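Local coordinates for mannitol dehydrogenase (Pseudomonas fluorescens, PDB 1LJ8), which binds NAD and probably catalyses the NAD-dependent interconversion of mannitol and fructose, as a long-chain dehydrogenase, at residues F168-L173 with K201-F206; E292-G297 with P347-T352; G314-H319 with N420-T425. All blocks are in the same frame, centred on the assembly; numbering follows the deposited sequence.

Contact 1: residues F168-L173 with K201-F206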
ATOM      1  N   PHE A 168       0.960  -1.747  20.282  1.00 13.36           N
ATOM      2  CA  PHE A 168       2.174  -2.559  20.322  1.00 12.25           C
ATOM      3  C   PHE A 168       3.432  -1.726  20.318  1.00 14.10           C
ATOM      4  O   PHE A 168       4.386  -2.011  21.064  1.00 13.16           O
ATOM      5  CB  PHE A 168       2.202  -3.583  19.167  1.00 12.70           C
ATOM      6  CG  PHE A 168       1.488  -4.848  19.509  1.00 13.83           C
ATOM      7  CD1 PHE A 168       0.233  -5.131  18.966  1.00 14.35           C
ATOM      8  CD2 PHE A 168       2.044  -5.731  20.462  1.00 14.31           C
ATOM      9  CE1 PHE A 168      -0.476  -6.280  19.359  1.00 15.54           C
ATOM     10  CE2 PHE A 168       1.318  -6.888  20.855  1.00 13.09           C
ATOM     11  CZ  PHE A 168       0.068  -7.134  20.291  1.00 14.18           C
ATOM     12  N   ILE A 169       3.493  -0.716  19.438  1.00 12.27           N
ATOM     13  CA  ILE A 169       4.700   0.110  19.446  1.00 12.70           C
ATOM     14  C   ILE A 169       4.883   0.831  20.795  1.00 12.41           C
ATOM     15  O   ILE A 169       5.991   0.877  21.308  1.00 14.44           O
ATOM     16  CB  ILE A 169       4.667   1.146  18.292  1.00 12.28           C
ATOM     17  CG1 ILE A 169       4.968   0.379  16.994  1.00 13.03           C
ATOM     18  CG2 ILE A 169       5.692   2.281  18.521  1.00 13.25           C
ATOM     19  CD1 ILE A 169       4.678   1.199  15.723  1.00 14.40           C
ATOM     20  N   CYS A 170       3.820   1.380  21.362  1.00 15.27           N
ATOM     21  CA  CYS A 170       3.984   2.077  22.657  1.00 16.02           C
ATOM     22  C   CYS A 170       4.396   1.134  23.740  1.00 16.44           C
ATOM     23  O   CYS A 170       5.247   1.470  24.559  1.00 15.62           O
ATOM     24  CB  CYS A 170       2.693   2.777  23.081  1.00 18.73           C
ATOM     25  SG  CYS A 170       2.440   4.319  22.171  1.00 20.07           S
ATOM     26  N   ALA A 171       3.794  -0.060  23.775  1.00 14.90           N
ATOM     27  CA  ALA A 171       4.195  -0.980  24.838  1.00 15.64           C
ATOM     28  C   ALA A 171       5.662  -1.398  24.667  1.00 15.99           C
ATOM     29  O   ALA A 171       6.392  -1.580  25.657  1.00 15.89           O
ATOM     30  CB  ALA A 171       3.263  -2.236  24.870  1.00 14.80           C
ATOM     31  N   ALA A 172       6.124  -1.580  23.424  1.00 15.51           N
ATOM     32  CA  ALA A 172       7.502  -1.971  23.206  1.00 13.90           C
ATOM     33  C   ALA A 172       8.460  -0.847  23.608  1.00 15.02           C
ATOM     34  O   ALA A 172       9.512  -1.119  24.194  1.00 15.41           O
ATOM     35  CB  ALA A 172       7.764  -2.331  21.711  1.00 14.47           C
ATOM     36  N   LEU A 173       8.105   0.392  23.266  1.00 14.93           N
ATOM     37  CA  LEU A 173       9.010   1.503  23.586  1.00 15.26           C
ATOM     38  C   LEU A 173       9.106   1.681  25.094  1.00 17.34           C
ATOM     39  O   LEU A 173      10.181   1.942  25.607  1.00 17.85           O
ATOM     40  CB  LEU A 173       8.544   2.786  22.906  1.00 15.00           C
ATOM     41  CG  LEU A 173       8.763   2.748  21.358  1.00 13.82           C
ATOM     42  CD1 LEU A 173       8.056   3.941  20.719  1.00 13.96           C
ATOM     43  CD2 LEU A 173      10.258   2.817  21.010  1.00 13.51           C
ATOM     44  N   LYS A 201       2.619  11.689  13.406  1.00 13.67           N
ATOM     45  CA  LYS A 201       1.452  12.368  13.963  1.00 16.24           C
ATOM     46  C   LYS A 201       0.519  11.424  14.705  1.00 16.97           C
ATOM     47  O   LYS A 201       0.020  11.741  15.807  1.00 15.07           O
ATOM     48  CB  LYS A 201       0.659  13.074  12.860  1.00 20.13           C
ATOM     49  CG  LYS A 201      -0.428  13.987  13.401  1.00 25.59           C
ATOM     50  CD  LYS A 201      -1.202  14.547  12.204  1.00 30.66           C
ATOM     51  CE  LYS A 201      -2.054  15.750  12.588  1.00 34.75           C
ATOM     52  NZ  LYS A 201      -2.934  16.086  11.438  1.00 36.56           N
ATOM     53  N   ALA A 202       0.295  10.257  14.104  1.00 14.18           N
ATOM     54  CA  ALA A 202      -0.570   9.273  14.698  1.00 15.48           C
ATOM     55  C   ALA A 202       0.003   8.696  15.989  1.00 14.05           C
ATOM     56  O   ALA A 202      -0.722   8.628  17.007  1.00 14.08           O
ATOM     57  CB  ALA A 202      -0.832   8.156  13.685  1.00 15.37           C
ATOM     58  N   LEU A 203       1.271   8.251  15.952  1.00 13.75           N
ATOM     59  CA  LEU A 203       1.868   7.663  17.156  1.00 13.77           C
ATOM     60  C   LEU A 203       1.929   8.675  18.285  1.00 15.48           C
ATOM     61  O   LEU A 203       1.597   8.340  19.433  1.00 15.93           O
ATOM     62  CB  LEU A 203       3.245   7.086  16.873  1.00 13.80           C
ATOM     63  CG  LEU A 203       3.862   6.333  18.061  1.00 14.37           C
ATOM     64  CD1 LEU A 203       2.997   5.150  18.546  1.00 15.56           C
ATOM     65  CD2 LEU A 203       5.241   5.870  17.617  1.00 14.21           C
ATOM     66  N   LEU A 204       2.292   9.921  17.971  1.00 14.02           N
ATOM     67  CA  LEU A 204       2.353  10.945  19.018  1.00 17.18           C
ATOM     68  C   LEU A 204       0.984  11.248  19.579  1.00 16.48           C
ATOM     69  O   LEU A 204       0.840  11.402  20.809  1.00 17.89           O
ATOM     70  CB  LEU A 204       2.992  12.247  18.492  1.00 16.13           C
ATOM     71  CG  LEU A 204       4.492  12.148  18.187  1.00 17.81           C
ATOM     72  CD1 LEU A 204       4.976  13.556  17.717  1.00 17.16           C
ATOM     73  CD2 LEU A 204       5.295  11.703  19.425  1.00 20.68           C
ATOM     74  N   ALA A 205      -0.031  11.331  18.723  1.00 15.61           N
ATOM     75  CA  ALA A 205      -1.393  11.619  19.198  1.00 16.65           C
ATOM     76  C   ALA A 205      -1.860  10.496  20.125  1.00 18.41           C
ATOM     77  O   ALA A 205      -2.469  10.725  21.193  1.00 18.27           O
ATOM     78  CB  ALA A 205      -2.335  11.738  18.051  1.00 18.01           C
ATOM     79  N   PHE A 206      -1.543   9.270  19.734  1.00 16.71           N
ATOM     80  CA  PHE A 206      -1.921   8.127  20.552  1.00 17.02           C
ATOM     81  C   PHE A 206      -1.170   8.159  21.891  1.00 16.57           C
ATOM     82  O   PHE A 206      -1.767   7.959  22.936  1.00 19.09           O
ATOM     83  CB  PHE A 206      -1.596   6.821  19.804  1.00 16.34           C
ATOM     84  CG  PHE A 206      -1.997   5.591  20.563  1.00 15.10           C
ATOM     85  CD1 PHE A 206      -3.290   5.079  20.458  1.00 14.63           C
ATOM     86  CD2 PHE A 206      -1.076   4.949  21.361  1.00 15.56           C
ATOM     87  CE1 PHE A 206      -3.653   3.923  21.157  1.00 16.03           C
ATOM     88  CE2 PHE A 206      -1.426   3.784  22.063  1.00 17.29           C
ATOM     89  CZ  PHE A 206      -2.701   3.283  21.958  1.00 17.26           C
TER
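Leu203 pushes both of its methyl groups at helix 165-178 and finds the branch of Ile169 there. CD2 lies 3.7 Å from Ile169 CG2, and CD1 is only slightly farther from the same methyl while also lying 3.8 Å from Cys170 SG. The two branched side chains run at a slant to each other, so the isoleucine methyl is touched by both prongs of the leucine. Leu203 sets CG opposite the backbone N (chi1 -174°) and so reaches toward the facing helix. Cys170 completes the tight part. Its sulfur stands 3.7 Å from Phe206 CD2, near the plane of the ring and at its edge, 4.9 Å from the centroid. This is a sulfur-aromatic contact of the edge kind, in which SG also meets the neighbouring ring atom CE2. No hydrogen bond joins the two segments.

Both helices belong to the Rossmann domain. Helix 165-178 leads into strand 185-188, an outermost strand of the main sheet, and helix 195-210 follows that strand. The axes of the two segments cross at -68° and stay 10.9 Å apart at closest approach, a separation bridged by side chains alone. Leu214 of helix 212-221 also packs on Cys170, Ile152 and Leu156 of helix 150-157 on Phe206, and Phe224 on Leu203. All four touching residues are buried.

The far face of helix 195-210 is different. Lys201 runs out fully extended into an exposed position, where its NZ is bonded to Gly143 O, and Ala205 is only partly covered. On the other helix Ala171 likewise keeps some exposure, although Ile116 of helix 112-119 touches it. The side chain of Ile169, in contrast, lies about 9 Å from the bound NAD, too far to touch it.

Contact 2: residues E292-G297 with P347-T352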
ATOM      1  N   GLU A 292       7.140  11.392  -3.359  1.00 15.02           N
ATOM      2  CA  GLU A 292       6.017  10.542  -2.911  1.00 15.38           C
ATOM      3  C   GLU A 292       4.695  11.215  -3.323  1.00 12.83           C
ATOM      4  O   GLU A 292       3.742  10.537  -3.713  1.00 13.86           O
ATOM      5  CB  GLU A 292       6.068  10.310  -1.386  1.00 15.45           C
ATOM      6  CG  GLU A 292       4.946   9.344  -0.855  1.00 18.94           C
ATOM      7  CD  GLU A 292       4.944   7.907  -1.468  1.00 21.89           C
ATOM      8  OE1 GLU A 292       4.145   7.050  -0.986  1.00 23.26           O
ATOM      9  OE2 GLU A 292       5.718   7.600  -2.406  1.00 20.91           O
ATOM     10  N   GLU A 293       4.615  12.547  -3.247  1.00 14.55           N
ATOM     11  CA  GLU A 293       3.371  13.238  -3.665  1.00 13.15           C
ATOM     12  C   GLU A 293       3.099  12.939  -5.137  1.00 14.02           C
ATOM     13  O   GLU A 293       1.943  12.695  -5.544  1.00 13.85           O
ATOM     14  CB  GLU A 293       3.496  14.770  -3.473  1.00 14.87           C
ATOM     15  CG  GLU A 293       3.374  15.186  -2.020  1.00 13.62           C
ATOM     16  CD  GLU A 293       3.886  16.601  -1.745  1.00 17.78           C
ATOM     17  OE1 GLU A 293       4.153  17.339  -2.724  1.00 17.20           O
ATOM     18  OE2 GLU A 293       4.018  16.951  -0.539  1.00 19.01           O
HETATM   19  N   MSE A 294       4.166  13.000  -5.926  1.00 13.34           N
HETATM   20  CA  MSE A 294       4.117  12.721  -7.356  1.00 12.97           C
HETATM   21  C   MSE A 294       3.628  11.305  -7.682  1.00 12.73           C
HETATM   22  O   MSE A 294       2.744  11.084  -8.539  1.00 13.00           O
HETATM   23  CB  MSE A 294       5.515  12.868  -7.973  1.00 17.64           C
HETATM   24  CG  MSE A 294       5.567  12.470  -9.424  1.00 19.61           C
HETATM   25 SE   MSE A 294       7.463  12.187 -10.002  1.00 28.40          SE
HETATM   26  CE  MSE A 294       7.793  10.456  -9.190  1.00 27.96           C
ATOM     27  N   LYS A 295       4.214  10.327  -7.012  1.00 10.81           N
ATOM     28  CA  LYS A 295       3.821   8.949  -7.287  1.00 13.01           C
ATOM     29  C   LYS A 295       2.395   8.676  -6.838  1.00 11.28           C
ATOM     30  O   LYS A 295       1.610   8.019  -7.541  1.00 12.50           O
ATOM     31  CB  LYS A 295       4.783   8.010  -6.564  1.00 14.53           C
ATOM     32  CG  LYS A 295       4.402   6.545  -6.802  1.00 17.05           C
ATOM     33  CD  LYS A 295       4.144   5.857  -5.535  1.00 19.12           C
ATOM     34  CE  LYS A 295       3.849   4.364  -5.771  1.00 18.32           C
ATOM     35  NZ  LYS A 295       2.765   3.926  -4.816  1.00 14.20           N
ATOM     36  N   ILE A 296       2.044   9.159  -5.652  1.00 11.46           N
ATOM     37  CA  ILE A 296       0.682   8.935  -5.152  1.00 12.08           C
ATOM     38  C   ILE A 296      -0.345   9.631  -6.082  1.00 13.01           C
ATOM     39  O   ILE A 296      -1.384   9.052  -6.449  1.00 12.55           O
ATOM     40  CB  ILE A 296       0.508   9.495  -3.720  1.00 12.94           C
ATOM     41  CG1 ILE A 296       1.382   8.696  -2.711  1.00 14.40           C
ATOM     42  CG2 ILE A 296      -0.981   9.422  -3.325  1.00 14.52           C
ATOM     43  CD1 ILE A 296       0.905   7.277  -2.511  1.00 17.23           C
ATOM     44  N   GLY A 297      -0.055  10.868  -6.481  1.00 11.96           N
ATOM     45  CA  GLY A 297      -1.009  11.602  -7.319  1.00 11.95           C
ATOM     46  C   GLY A 297      -1.218  11.032  -8.706  1.00 11.55           C
ATOM     47  O   GLY A 297      -2.343  10.948  -9.227  1.00 12.48           O
ATOM     48  N   PRO A 347      13.083  17.533  -8.449  1.00 26.42           N
ATOM     49  CA  PRO A 347      14.441  17.539  -9.042  1.00 27.87           C
ATOM     50  C   PRO A 347      14.901  16.192  -9.611  1.00 29.37           C
ATOM     51  O   PRO A 347      14.775  15.157  -8.956  1.00 30.05           O
ATOM     52  CB  PRO A 347      15.321  18.004  -7.875  1.00 27.76           C
ATOM     53  CG  PRO A 347      14.416  18.974  -7.140  1.00 27.35           C
ATOM     54  CD  PRO A 347      13.076  18.207  -7.131  1.00 25.64           C
ATOM     55  N   GLY A 348      15.419  16.212 -10.844  1.00 30.84           N
ATOM     56  CA  GLY A 348      15.921  14.996 -11.470  1.00 31.58           C
ATOM     57  C   GLY A 348      14.882  14.132 -12.163  1.00 32.33           C
ATOM     58  O   GLY A 348      15.168  13.028 -12.642  1.00 33.55           O
ATOM     59  N   ILE A 349      13.649  14.610 -12.199  1.00 30.51           N
ATOM     60  CA  ILE A 349      12.619  13.836 -12.839  1.00 28.59           C
ATOM     61  C   ILE A 349      11.953  14.670 -13.897  1.00 25.61           C
ATOM     62  O   ILE A 349      11.606  15.830 -13.666  1.00 26.06           O
ATOM     63  CB  ILE A 349      11.484  13.422 -11.848  1.00 29.55           C
ATOM     64  CG1 ILE A 349      12.031  12.484 -10.803  1.00 30.22           C
ATOM     65  CG2 ILE A 349      10.321  12.770 -12.631  1.00 29.80           C
ATOM     66  CD1 ILE A 349      12.432  11.134 -11.361  1.00 32.00           C
ATOM     67  N   ASP A 350      11.775  14.083 -15.065  1.00 24.24           N
ATOM     68  CA  ASP A 350      11.048  14.779 -16.111  1.00 22.84           C
ATOM     69  C   ASP A 350       9.616  14.212 -15.988  1.00 21.39           C
ATOM     70  O   ASP A 350       9.407  13.031 -16.232  1.00 20.34           O
ATOM     71  CB  ASP A 350      11.598  14.455 -17.509  1.00 22.64           C
ATOM     72  CG  ASP A 350      10.789  15.151 -18.583  1.00 25.10           C
ATOM     73  OD1 ASP A 350       9.891  14.530 -19.206  1.00 23.44           O
ATOM     74  OD2 ASP A 350      11.010  16.368 -18.749  1.00 28.85           O
ATOM     75  N   LEU A 351       8.638  15.037 -15.621  1.00 20.37           N
ATOM     76  CA  LEU A 351       7.263  14.497 -15.463  1.00 20.08           C
ATOM     77  C   LEU A 351       6.628  13.862 -16.699  1.00 18.51           C
ATOM     78  O   LEU A 351       5.895  12.874 -16.612  1.00 16.11           O
ATOM     79  CB  LEU A 351       6.337  15.573 -14.923  1.00 19.43           C
ATOM     80  CG  LEU A 351       6.587  15.955 -13.452  1.00 21.27           C
ATOM     81  CD1 LEU A 351       5.724  17.168 -13.098  1.00 21.20           C
ATOM     82  CD2 LEU A 351       6.249  14.735 -12.523  1.00 21.48           C
ATOM     83  N   THR A 352       6.871  14.444 -17.873  1.00 18.43           N
ATOM     84  CA  THR A 352       6.310  13.870 -19.072  1.00 17.26           C
ATOM     85  C   THR A 352       6.806  12.455 -19.269  1.00 17.63           C
ATOM     86  O   THR A 352       6.013  11.557 -19.548  1.00 17.94           O
ATOM     87  CB  THR A 352       6.642  14.724 -20.316  1.00 19.32           C
ATOM     88  OG1 THR A 352       5.981  15.983 -20.186  1.00 21.93           O
ATOM     89  CG2 THR A 352       6.181  14.026 -21.592  1.00 20.42           C
TER
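Met294, present as selenomethionine, lays its selenium against two branched side chains that follow each other closely in 347-352. SE is 3.8 Å from Leu351 CD2 and 3.9 Å from Ile349 CG2, and the Leu351 methyl also touches Met294 CG at 3.9 Å. Two atoms of the long side chain therefore rest on one leucine methyl, while the isoleucine meets the selenium alone. CG of Met294 is anti to the backbone N (chi1 175°) and CB to SE continues nearly extended, which carries the heavy atom off the helix to its partners. At the last bond the chain bends (chi3 76°), and the selenium rather than the terminal methyl makes the closest approach.

The two partners come in differently. Leu351 runs alongside Met294 in the opposite sense, whereas Ile349 crosses it at a slant. Everything here is apolar: no hydrogen bond passes between the segments, which meet by van der Waals contact alone. Both partners remain partly exposed, while Met294 is buried. Between them Asp350 takes the N-cap position of helix 351-362, its OD1 accepting from Asp353 N, consistent with a defined turn into the helix between Ile349 and Leu351.

The contact joins an early turn of the long helix 289-313 to the start of helix 351-362 in the C-terminal domain. The next residue, Lys295, bonds through NZ to Asn191, an NAD-binding residue, and to Asn300, whereas the Met294 side chain is about 13 Å from the cofactor. The hydroxyl of Tyr291, three residues before Met294, donates to Pro347 O. Tyr354 of helix 351-362 packs on both Met294 and Ile349, and Met228 of strand 227-230 also touches Met294, whose side chain thus packs against both that helix and that strand.

Contact 3: residues G314-H319 with N420-T425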
ATOM      1  N   GLY A 314     -16.356  -4.629 -16.887  1.00 18.74           N
ATOM      2  CA  GLY A 314     -16.176  -6.077 -16.942  1.00 18.98           C
ATOM      3  C   GLY A 314     -14.705  -6.485 -17.009  1.00 20.61           C
ATOM      4  O   GLY A 314     -14.396  -7.696 -17.023  1.00 23.36           O
ATOM      5  N   TYR A 315     -13.783  -5.529 -17.058  1.00 18.67           N
ATOM      6  CA  TYR A 315     -12.358  -5.901 -17.092  1.00 19.41           C
ATOM      7  C   TYR A 315     -11.990  -6.411 -15.712  1.00 18.62           C
ATOM      8  O   TYR A 315     -12.680  -6.092 -14.713  1.00 18.22           O
ATOM      9  CB  TYR A 315     -11.476  -4.699 -17.425  1.00 20.59           C
ATOM     10  CG  TYR A 315     -11.728  -4.102 -18.786  1.00 20.63           C
ATOM     11  CD1 TYR A 315     -11.743  -2.721 -18.973  1.00 20.66           C
ATOM     12  CD2 TYR A 315     -11.902  -4.919 -19.902  1.00 22.56           C
ATOM     13  CE1 TYR A 315     -11.927  -2.165 -20.241  1.00 20.13           C
ATOM     14  CE2 TYR A 315     -12.089  -4.377 -21.180  1.00 22.55           C
ATOM     15  CZ  TYR A 315     -12.108  -3.005 -21.338  1.00 23.11           C
ATOM     16  OH  TYR A 315     -12.371  -2.487 -22.592  1.00 22.45           O
ATOM     17  N   ARG A 316     -10.929  -7.223 -15.642  1.00 17.89           N
ATOM     18  CA  ARG A 316     -10.503  -7.744 -14.331  1.00 16.74           C
ATOM     19  C   ARG A 316      -9.011  -7.540 -14.057  1.00 14.53           C
ATOM     20  O   ARG A 316      -8.546  -7.788 -12.939  1.00 15.22           O
ATOM     21  CB  ARG A 316     -10.893  -9.236 -14.190  1.00 18.42           C
ATOM     22  CG  ARG A 316     -12.414  -9.456 -13.929  1.00 20.53           C
ATOM     23  CD  ARG A 316     -12.906  -8.798 -12.645  1.00 21.63           C
ATOM     24  NE  ARG A 316     -14.337  -9.022 -12.319  1.00 24.80           N
ATOM     25  CZ  ARG A 316     -15.355  -8.248 -12.710  1.00 25.57           C
ATOM     26  NH1 ARG A 316     -15.138  -7.177 -13.467  1.00 22.75           N
ATOM     27  NH2 ARG A 316     -16.591  -8.519 -12.293  1.00 25.75           N
ATOM     28  N   PHE A 317      -8.248  -7.106 -15.060  1.00 15.74           N
ATOM     29  CA  PHE A 317      -6.809  -6.838 -14.870  1.00 15.49           C
ATOM     30  C   PHE A 317      -6.453  -5.459 -15.339  1.00 16.33           C
ATOM     31  O   PHE A 317      -7.103  -4.919 -16.249  1.00 16.07           O
ATOM     32  CB  PHE A 317      -5.948  -7.836 -15.651  1.00 17.53           C
ATOM     33  CG  PHE A 317      -6.156  -9.225 -15.190  1.00 20.41           C
ATOM     34  CD1 PHE A 317      -7.148 -10.026 -15.778  1.00 22.20           C
ATOM     35  CD2 PHE A 317      -5.424  -9.719 -14.115  1.00 22.24           C
ATOM     36  CE1 PHE A 317      -7.403 -11.306 -15.303  1.00 23.88           C
ATOM     37  CE2 PHE A 317      -5.671 -10.996 -13.627  1.00 22.61           C
ATOM     38  CZ  PHE A 317      -6.661 -11.795 -14.220  1.00 22.96           C
ATOM     39  N   VAL A 318      -5.418  -4.893 -14.732  1.00 14.50           N
ATOM     40  CA  VAL A 318      -4.976  -3.558 -15.105  1.00 15.08           C
ATOM     41  C   VAL A 318      -4.562  -3.479 -16.583  1.00 15.45           C
ATOM     42  O   VAL A 318      -4.910  -2.507 -17.263  1.00 15.74           O
ATOM     43  CB  VAL A 318      -3.786  -3.099 -14.205  1.00 12.92           C
ATOM     44  CG1 VAL A 318      -3.261  -1.744 -14.661  1.00 13.49           C
ATOM     45  CG2 VAL A 318      -4.295  -3.004 -12.737  1.00 11.68           C
ATOM     46  N   HIS A 319      -3.868  -4.492 -17.097  1.00 15.34           N
ATOM     47  CA  HIS A 319      -3.445  -4.412 -18.498  1.00 17.70           C
ATOM     48  C   HIS A 319      -4.604  -4.399 -19.472  1.00 17.72           C
ATOM     49  O   HIS A 319      -4.454  -3.878 -20.578  1.00 17.55           O
ATOM     50  CB  HIS A 319      -2.470  -5.541 -18.885  1.00 16.15           C
ATOM     51  CG  HIS A 319      -3.059  -6.918 -18.819  1.00 19.95           C
ATOM     52  ND1 HIS A 319      -3.083  -7.673 -17.662  1.00 19.95           N
ATOM     53  CD2 HIS A 319      -3.577  -7.708 -19.793  1.00 20.51           C
ATOM     54  CE1 HIS A 319      -3.585  -8.868 -17.924  1.00 21.56           C
ATOM     55  NE2 HIS A 319      -3.888  -8.916 -19.212  1.00 20.86           N
ATOM     56  N   ASN A 420     -21.626  -6.739 -17.414  1.00 18.06           N
ATOM     57  CA  ASN A 420     -21.867  -8.068 -18.019  1.00 19.27           C
ATOM     58  C   ASN A 420     -22.787  -8.925 -17.127  1.00 20.04           C
ATOM     59  O   ASN A 420     -23.040 -10.106 -17.441  1.00 19.54           O
ATOM     60  CB  ASN A 420     -20.545  -8.825 -18.213  1.00 17.95           C
ATOM     61  CG  ASN A 420     -19.718  -8.248 -19.327  1.00 18.28           C
ATOM     62  OD1 ASN A 420     -20.259  -7.641 -20.234  1.00 18.36           O
ATOM     63  ND2 ASN A 420     -18.397  -8.469 -19.292  1.00 18.29           N
ATOM     64  N   GLY A 421     -23.262  -8.362 -16.017  1.00 19.80           N
ATOM     65  CA  GLY A 421     -24.115  -9.138 -15.119  1.00 18.74           C
ATOM     66  C   GLY A 421     -23.346  -9.959 -14.094  1.00 20.88           C
ATOM     67  O   GLY A 421     -23.929 -10.778 -13.363  1.00 21.82           O
ATOM     68  N   VAL A 422     -22.051  -9.727 -13.967  1.00 18.86           N
ATOM     69  CA  VAL A 422     -21.252 -10.510 -13.024  1.00 22.25           C
ATOM     70  C   VAL A 422     -21.310  -9.801 -11.689  1.00 24.13           C
ATOM     71  O   VAL A 422     -21.012  -8.587 -11.603  1.00 21.95           O
ATOM     72  CB  VAL A 422     -19.804 -10.612 -13.502  1.00 22.85           C
ATOM     73  CG1 VAL A 422     -18.935 -11.430 -12.487  1.00 23.32           C
ATOM     74  CG2 VAL A 422     -19.788 -11.235 -14.910  1.00 24.54           C
ATOM     75  N   SER A 423     -21.727 -10.549 -10.668  1.00 22.74           N
ATOM     76  CA  SER A 423     -21.865 -10.040  -9.306  1.00 24.40           C
ATOM     77  C   SER A 423     -20.602 -10.243  -8.500  1.00 25.74           C
ATOM     78  O   SER A 423     -19.940 -11.267  -8.619  1.00 27.75           O
ATOM     79  CB  SER A 423     -22.965 -10.783  -8.592  1.00 23.91           C
ATOM     80  OG  SER A 423     -24.157 -10.681  -9.338  1.00 29.57           O
ATOM     81  N   TYR A 424     -20.293  -9.280  -7.646  1.00 23.79           N
ATOM     82  CA  TYR A 424     -19.117  -9.381  -6.801  1.00 23.12           C
ATOM     83  C   TYR A 424     -19.354  -8.823  -5.418  1.00 24.07           C
ATOM     84  O   TYR A 424     -20.293  -8.027  -5.171  1.00 23.03           O
ATOM     85  CB  TYR A 424     -17.950  -8.664  -7.474  1.00 23.40           C
ATOM     86  CG  TYR A 424     -18.318  -7.275  -7.937  1.00 21.64           C
ATOM     87  CD1 TYR A 424     -18.192  -6.184  -7.077  1.00 20.81           C
ATOM     88  CD2 TYR A 424     -18.824  -7.060  -9.218  1.00 20.45           C
ATOM     89  CE1 TYR A 424     -18.563  -4.902  -7.487  1.00 18.69           C
ATOM     90  CE2 TYR A 424     -19.211  -5.778  -9.644  1.00 19.75           C
ATOM     91  CZ  TYR A 424     -19.070  -4.705  -8.755  1.00 18.48           C
ATOM     92  OH  TYR A 424     -19.455  -3.430  -9.167  1.00 16.27           O
ATOM     93  N   THR A 425     -18.503  -9.275  -4.503  1.00 23.19           N
ATOM     94  CA  THR A 425     -18.530  -8.818  -3.146  1.00 23.64           C
ATOM     95  C   THR A 425     -17.592  -7.592  -3.210  1.00 19.86           C
ATOM     96  O   THR A 425     -16.803  -7.478  -4.150  1.00 19.48           O
ATOM     97  CB  THR A 425     -17.925  -9.858  -2.206  1.00 26.44           C
ATOM     98  OG1 THR A 425     -16.628 -10.219  -2.694  1.00 29.78           O
ATOM     99  CG2 THR A 425     -18.812 -11.128  -2.175  1.00 29.90           C
TER
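Arg316 leaves the backbone with CG anti to its carbonyl carbon (chi1 -75°) and bends again at chi2 (-60°), which brings its guanidinium end to Val422 and Tyr424. NH2 lies 3.7 Å from Val422 CG1 and 4.1 Å from Tyr424 CD2, both approaching obliquely. NH1 turns back to Tyr315 O at 3.0 Å with a fairly straight N-H (161°); the oxygen lies in the guanidinium plane, but the donor sits well above the carbonyl plane. Beyond the segments, NH2 forms a salt bridge with Asp418, NH1 also bonds Phe311 O, and the Phe311 ring makes a cation-pi contact.

Gly314, with positive phi, is the C-prime residue of the Schellman motif that ends helix 289-313. Its CA is 4.0 Å from Asn420 ND2, where a side chain would clash. A leucine in place of Arg316 would probably leave Asp418 without its charged mate and Tyr315 O without this donor.

Asp418 also accepts from the backbone N of Asn420 and of Val422. The link between the segments therefore probably rests more on this shared carboxylate than on the direct touches, none of which is a hydrogen bond.

From the N terminus, contact 1 comes first: it closes a loop of 27 residues within the Rossmann domain, bringing helix 195-210 back against helix 165-178, with strand 185-188 between them in sequence. It is complete before the others open. Contact 2 starts near the beginning of helix 289-313, and contact 3 starts just after that helix ends. Contact 2 closes at 347-352 and contact 3 only at 420-425, so the two cross, their loops largely helical and both inside the C-terminal domain. Helix 289-313 is thus tied near one end to helix 351-362, and just past its other end to the loop before helix 431-437. Contacts 1 and 3 lie on opposite sides of the chain's centre.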